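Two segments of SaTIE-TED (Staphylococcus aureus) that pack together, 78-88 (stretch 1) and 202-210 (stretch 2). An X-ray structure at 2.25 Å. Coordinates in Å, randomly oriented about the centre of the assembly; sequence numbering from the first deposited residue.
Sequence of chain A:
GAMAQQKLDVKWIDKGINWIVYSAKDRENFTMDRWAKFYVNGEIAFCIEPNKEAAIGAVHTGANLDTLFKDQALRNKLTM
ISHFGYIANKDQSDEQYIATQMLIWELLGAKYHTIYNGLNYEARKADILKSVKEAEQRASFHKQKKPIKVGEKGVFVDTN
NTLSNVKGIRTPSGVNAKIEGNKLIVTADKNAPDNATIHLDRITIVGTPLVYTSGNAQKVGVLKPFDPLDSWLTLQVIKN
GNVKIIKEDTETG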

ATOM      1  N   LEU A  78      -5.437  -4.497   3.364  1.00 39.09           N
ATOM      2  CA  LEU A  78      -6.242  -3.463   2.701  1.00 37.99           C
ATOM      3  C   LEU A  78      -5.393  -2.280   2.209  1.00 37.34           C
ATOM      4  O   LEU A  78      -5.630  -1.770   1.113  1.00 36.89           O
ATOM      5  N   THR A  79      -4.405  -1.867   3.003  1.00 36.74           N
ATOM      6  CA  THR A  79      -3.507  -0.776   2.613  1.00 37.28           C
ATOM      7  C   THR A  79      -2.523  -1.220   1.521  1.00 37.08           C
ATOM      8  O   THR A  79      -2.185  -0.427   0.637  1.00 36.36           O
HETATM    9  N   MSE A  80      -2.088  -2.480   1.581  1.00 37.81           N
HETATM   10  CA  MSE A  80      -1.231  -3.077   0.543  1.00 39.73           C
HETATM   11  C   MSE A  80      -1.924  -3.125  -0.789  1.00 36.35           C
HETATM   12  O   MSE A  80      -1.329  -2.808  -1.820  1.00 36.80           O
ATOM     13  N   ILE A  81      -3.185  -3.542  -0.784  1.00 35.15           N
ATOM     14  CA  ILE A  81      -3.971  -3.619  -2.012  1.00 34.41           C
ATOM     15  C   ILE A  81      -4.222  -2.220  -2.575  1.00 32.02           C
ATOM     16  O   ILE A  81      -4.089  -2.009  -3.777  1.00 31.55           O
ATOM     17  N   SER A  82      -4.577  -1.273  -1.712  1.00 29.01           N
ATOM     18  CA  SER A  82      -4.758   0.105  -2.141  1.00 28.85           C
ATOM     19  C   SER A  82      -3.459   0.652  -2.735  1.00 29.69           C
ATOM     20  O   SER A  82      -3.455   1.171  -3.851  1.00 26.84           O
ATOM     21  N   HIS A  83      -2.356   0.486  -2.007  1.00 32.10           N
ATOM     22  CA  HIS A  83      -1.067   1.048  -2.419  1.00 32.13           C
ATOM     23  C   HIS A  83      -0.552   0.469  -3.741  1.00 33.05           C
ATOM     24  O   HIS A  83      -0.377   1.202  -4.720  1.00 33.30           O
ATOM     25  N   PHE A  84      -0.310  -0.839  -3.757  1.00 32.40           N
ATOM     26  CA  PHE A  84       0.266  -1.503  -4.929  1.00 35.84           C
ATOM     27  C   PHE A  84      -0.724  -1.665  -6.077  1.00 35.27           C
ATOM     28  O   PHE A  84      -0.321  -1.668  -7.245  1.00 36.17           O
ATOM     29  N   GLY A  85      -2.008  -1.788  -5.747  1.00 35.97           N
ATOM     30  CA  GLY A  85      -3.058  -1.948  -6.745  1.00 34.69           C
ATOM     31  C   GLY A  85      -3.328  -0.701  -7.554  1.00 34.15           C
ATOM     32  O   GLY A  85      -3.500  -0.776  -8.766  1.00 32.66           O
ATOM     33  N   TYR A  86      -3.368   0.455  -6.903  1.00 32.07           N
ATOM     34  CA  TYR A  86      -3.705   1.671  -7.624  1.00 31.71           C
ATOM     35  C   TYR A  86      -2.768   2.846  -7.383  1.00 31.26           C
ATOM     36  O   TYR A  86      -2.208   3.368  -8.339  1.00 37.33           O
ATOM     37  N   ILE A  87      -2.584   3.261  -6.134  1.00 34.24           N
ATOM     38  CA  ILE A  87      -1.941   4.552  -5.846  1.00 33.98           C
ATOM     39  C   ILE A  87      -0.484   4.616  -6.298  1.00 35.89           C
ATOM     40  O   ILE A  87      -0.070   5.626  -6.865  1.00 40.70           O
ATOM     41  N   ALA A  88       0.278   3.550  -6.060  1.00 35.92           N
ATOM     42  CA  ALA A  88       1.653   3.451  -6.562  1.00 39.42           C
ATOM     43  C   ALA A  88       1.774   2.609  -7.839  1.00 39.47           C
ATOM     44  O   ALA A  88       2.877   2.256  -8.238  1.00 40.33           O
ATOM     45  N   ARG A 202      10.525  -0.180   1.121  1.00 25.20           N
ATOM     46  CA  ARG A 202       9.705  -0.488  -0.051  1.00 28.37           C
ATOM     47  C   ARG A 202       8.650   0.591  -0.329  1.00 28.30           C
ATOM     48  O   ARG A 202       8.253   0.775  -1.475  1.00 29.48           O
ATOM     49  N   ILE A 203       8.191   1.275   0.723  1.00 29.35           N
ATOM     50  CA  ILE A 203       7.147   2.299   0.625  1.00 30.75           C
ATOM     51  C   ILE A 203       7.643   3.618   1.233  1.00 30.21           C
ATOM     52  O   ILE A 203       8.091   3.649   2.376  1.00 32.49           O
ATOM     53  N   THR A 204       7.529   4.701   0.470  1.00 31.79           N
ATOM     54  CA  THR A 204       7.977   6.029   0.896  1.00 34.35           C
ATOM     55  C   THR A 204       6.856   7.081   0.969  1.00 35.81           C
ATOM     56  O   THR A 204       7.144   8.273   1.073  1.00 37.57           O
ATOM     57  N   ILE A 205       5.596   6.642   0.889  1.00 39.30           N
ATOM     58  CA  ILE A 205       4.424   7.509   1.115  1.00 39.33           C
ATOM     59  C   ILE A 205       3.622   6.910   2.269  1.00 41.21           C
ATOM     60  O   ILE A 205       2.450   6.553   2.137  1.00 49.97           O
ATOM     61  N   VAL A 206       4.292   6.811   3.410  1.00 42.20           N
ATOM     62  CA  VAL A 206       3.735   6.190   4.598  1.00 41.86           C
ATOM     63  C   VAL A 206       2.832   7.200   5.311  1.00 41.55           C
ATOM     64  O   VAL A 206       3.105   8.399   5.312  1.00 47.40           O
ATOM     65  N   GLY A 207       1.754   6.706   5.909  1.00 38.19           N
ATOM     66  CA  GLY A 207       0.876   7.549   6.711  1.00 40.88           C
ATOM     67  C   GLY A 207      -0.079   6.726   7.541  1.00 41.73           C
ATOM     68  O   GLY A 207       0.033   5.504   7.603  1.00 46.36           O
ATOM     69  N   THR A 208      -1.029   7.405   8.171  1.00 43.94           N
ATOM     70  CA  THR A 208      -2.029   6.738   8.999  1.00 47.61           C
ATOM     71  C   THR A 208      -3.318   6.543   8.180  1.00 42.29           C
ATOM     72  O   THR A 208      -3.874   7.518   7.659  1.00 42.12           O
ATOM     73  N   PRO A 209      -3.778   5.280   8.032  1.00 37.03           N
ATOM     74  CA  PRO A 209      -4.997   5.062   7.263  1.00 35.90           C
ATOM     75  C   PRO A 209      -6.241   5.522   8.010  1.00 37.70           C
ATOM     76  O   PRO A 209      -6.388   5.234   9.195  1.00 43.76           O
ATOM     77  N   LEU A 210      -7.113   6.237   7.305  1.00 38.41           N
ATOM     78  CA  LEU A 210      -8.316   6.815   7.877  1.00 39.92           C
ATOM     79  C   LEU A 210      -9.559   6.124   7.329  1.00 42.00           C
ATOM     80  O   LEU A 210      -9.558   5.614   6.206  1.00 43.20           O
TER

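Residues 78-87 form a helix, and the irregular segment 202-210 lies against one of its sides. No direct hydrogen bond links the two stretches. The fit is mostly one of shape.

His83 is at the centre. Its CA-to-CB bond points toward stretch 2, and chi1 is t, so the ring reaches out to pack against Ile203 and Ile205. Ile203 covers one face of the ring: its CG2 sits 4.2 Å from the centroid of the His83 ring, a CH-pi contact. Ile205 meets the ring at its edge, with CD1 3.6 Å from His83 CE1. One isoleucine thus packs over a face of the imidazole and the other at its edge.

Ile203 is the main bump on stretch 2. Its side chain is m, t and points toward the helix. The hollow that takes its tip is lined by Met80, His83 and Phe84. Ile203 CD1 lies 3.9 Å from Met80 CE and 4.2 Å from Phe84 CZ, and Ile203 CG1 is 3.8 Å from His83 NE2. Met80, a selenomethionine, starts out away from stretch 2, but with chi1 and chi2 both m and chi3 at 95°, between wells, its methyl end comes nearer. Phe84 starts sideways, and its m rotamer likewise carries the ring end nearer.

Ile205 is p, t. Besides the His83 edge, its CD1 touches Ile87, 4.0 Å from Ile87 CG2. At the other end of the contact, Thr79 (p) points its methyl at the proline ring: Thr79 CG2 is 4.0 Å from Pro209 CB. Thr79 OG1 is hydrogen-bonded to a residue flanking the stretches.

One water supplies the polar link. It lies 2.7 Å from His83 NE2 and donates to Arg202 O, with its oxygen 2.9 Å from that atom. Leu78, Ile81, Ser82 and Tyr86 do not reach stretch 2.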

ATOM      1  CB  LEU A  78      -7.360  -2.961   3.617  1.00 39.52           C
ATOM      2  CG  LEU A  78      -8.467  -3.976   3.938  1.00 42.39           C
ATOM      3  CD1 LEU A  78      -9.263  -3.526   5.150  1.00 44.64           C
ATOM      4  CD2 LEU A  78      -9.389  -4.192   2.750  1.00 41.07           C
ATOM      5  CB  THR A  79      -2.736  -0.178   3.818  1.00 37.66           C
ATOM      6  OG1 THR A  79      -1.941  -1.183   4.449  1.00 35.82           O
ATOM      7  CG2 THR A  79      -3.699   0.419   4.848  1.00 36.92           C
HETATM    8  CB  MSE A  80      -0.836  -4.531   0.843  1.00 46.66           C
HETATM    9  CG  MSE A  80      -0.047  -4.774   2.123  1.00 55.39           C
HETATM   10 SE   MSE A  80       1.674  -3.855   2.005  1.00 62.47          SE
HETATM   11  CE  MSE A  80       1.204  -2.178   2.937  1.00 55.04           C
ATOM     12  CB  ILE A  81      -5.301  -4.379  -1.801  1.00 35.43           C
ATOM     13  CG1 ILE A  81      -5.018  -5.849  -1.456  1.00 40.66           C
ATOM     14  CG2 ILE A  81      -6.160  -4.311  -3.058  1.00 35.86           C
ATOM     15  CD1 ILE A  81      -6.168  -6.557  -0.775  1.00 42.73           C
ATOM     16  CB  SER A  82      -5.226   0.976  -0.979  1.00 31.62           C
ATOM     17  OG  SER A  82      -5.352   2.335  -1.371  1.00 31.13           O
ATOM     18  CB  HIS A  83      -0.021   0.861  -1.321  1.00 33.02           C
ATOM     19  CG  HIS A  83       1.323   1.404  -1.678  1.00 33.27           C
ATOM     20  ND1 HIS A  83       1.619   2.751  -1.630  1.00 33.30           N
ATOM     21  CD2 HIS A  83       2.444   0.783  -2.113  1.00 34.29           C
ATOM     22  CE1 HIS A  83       2.874   2.933  -2.006  1.00 34.25           C
ATOM     23  NE2 HIS A  83       3.394   1.756  -2.311  1.00 35.99           N
ATOM     24  CB  PHE A  84       0.858  -2.859  -4.544  1.00 37.96           C
ATOM     25  CG  PHE A  84       2.055  -2.751  -3.649  1.00 41.19           C
ATOM     26  CD1 PHE A  84       3.277  -2.318  -4.159  1.00 44.47           C
ATOM     27  CD2 PHE A  84       1.973  -3.080  -2.299  1.00 40.72           C
ATOM     28  CE1 PHE A  84       4.393  -2.215  -3.341  1.00 46.32           C
ATOM     29  CE2 PHE A  84       3.086  -2.978  -1.478  1.00 42.84           C
ATOM     30  CZ  PHE A  84       4.294  -2.541  -1.996  1.00 45.94           C
ATOM     31  CB  TYR A  86      -5.172   2.074  -7.383  1.00 29.69           C
ATOM     32  CG  TYR A  86      -5.601   3.115  -8.377  1.00 31.09           C
ATOM     33  CD1 TYR A  86      -5.887   2.762  -9.697  1.00 30.84           C
ATOM     34  CD2 TYR A  86      -5.636   4.468  -8.032  1.00 32.48           C
ATOM     35  CE1 TYR A  86      -6.237   3.718 -10.630  1.00 33.20           C
ATOM     36  CE2 TYR A  86      -5.980   5.434  -8.967  1.00 33.82           C
ATOM     37  CZ  TYR A  86      -6.286   5.052 -10.258  1.00 32.70           C
ATOM     38  OH  TYR A  86      -6.633   6.000 -11.185  1.00 41.22           O
ATOM     39  CB  ILE A  87      -2.124   4.952  -4.362  1.00 36.29           C
ATOM     40  CG1 ILE A  87      -3.605   5.285  -4.111  1.00 37.44           C
ATOM     41  CG2 ILE A  87      -1.259   6.156  -3.988  1.00 39.50           C
ATOM     42  CD1 ILE A  87      -4.162   4.678  -2.859  1.00 37.22           C
ATOM     43  CB  ALA A  88       2.565   2.897  -5.478  1.00 41.29           C
ATOM     44  CB  ARG A 202       9.017  -1.843   0.112  1.00 28.91           C
ATOM     45  CG  ARG A 202       9.959  -3.027   0.020  1.00 28.96           C
ATOM     46  CD  ARG A 202       9.256  -4.306   0.437  1.00 31.01           C
ATOM     47  NE  ARG A 202      10.098  -5.482   0.237  1.00 34.56           N
ATOM     48  CZ  ARG A 202      10.231  -6.165  -0.905  1.00 36.19           C
ATOM     49  NH1 ARG A 202       9.572  -5.818  -2.017  1.00 35.19           N
ATOM     50  NH2 ARG A 202      11.040  -7.224  -0.936  1.00 38.45           N
ATOM     51  CB  ILE A 203       5.853   1.843   1.347  1.00 29.37           C
ATOM     52  CG1 ILE A 203       5.319   0.548   0.708  1.00 31.49           C
ATOM     53  CG2 ILE A 203       4.792   2.939   1.300  1.00 30.33           C
ATOM     54  CD1 ILE A 203       4.143  -0.084   1.433  1.00 31.41           C
ATOM     55  CB  THR A 204       9.071   6.540  -0.057  1.00 34.73           C
ATOM     56  OG1 THR A 204       8.527   6.672  -1.374  1.00 35.00           O
ATOM     57  CG2 THR A 204      10.252   5.572  -0.077  1.00 31.66           C
ATOM     58  CB  ILE A 205       3.547   7.710  -0.156  1.00 39.12           C
ATOM     59  CG1 ILE A 205       3.290   6.385  -0.893  1.00 37.73           C
ATOM     60  CG2 ILE A 205       4.197   8.721  -1.096  1.00 39.38           C
ATOM     61  CD1 ILE A 205       2.091   6.438  -1.817  1.00 38.67           C
ATOM     62  CB  VAL A 206       4.861   5.683   5.534  1.00 44.19           C
ATOM     63  CG1 VAL A 206       4.297   5.102   6.828  1.00 47.05           C
ATOM     64  CG2 VAL A 206       5.715   4.644   4.812  1.00 42.82           C
ATOM     65  CB  THR A 208      -2.273   7.473  10.348  1.00 55.68           C
ATOM     66  OG1 THR A 208      -3.081   6.650  11.199  1.00 60.29           O
ATOM     67  CG2 THR A 208      -2.946   8.849  10.174  1.00 63.87           C
ATOM     68  CB  PRO A 209      -5.012   3.546   7.021  1.00 35.61           C
ATOM     69  CG  PRO A 209      -4.160   2.960   8.080  1.00 36.00           C
ATOM     70  CD  PRO A 209      -3.200   4.018   8.538  1.00 36.44           C
ATOM     71  CB  LEU A 210      -8.375   8.311   7.555  1.00 43.27           C
ATOM     72  CG  LEU A 210      -7.191   9.169   8.025  1.00 43.89           C
ATOM     73  CD1 LEU A 210      -7.403  10.638   7.680  1.00 42.89           C
ATOM     74  CD2 LEU A 210      -6.965   9.011   9.522  1.00 45.92           C
TER
HETATM   75  O   HOH W   1       5.953   1.468  -3.078  1.00 25.29           O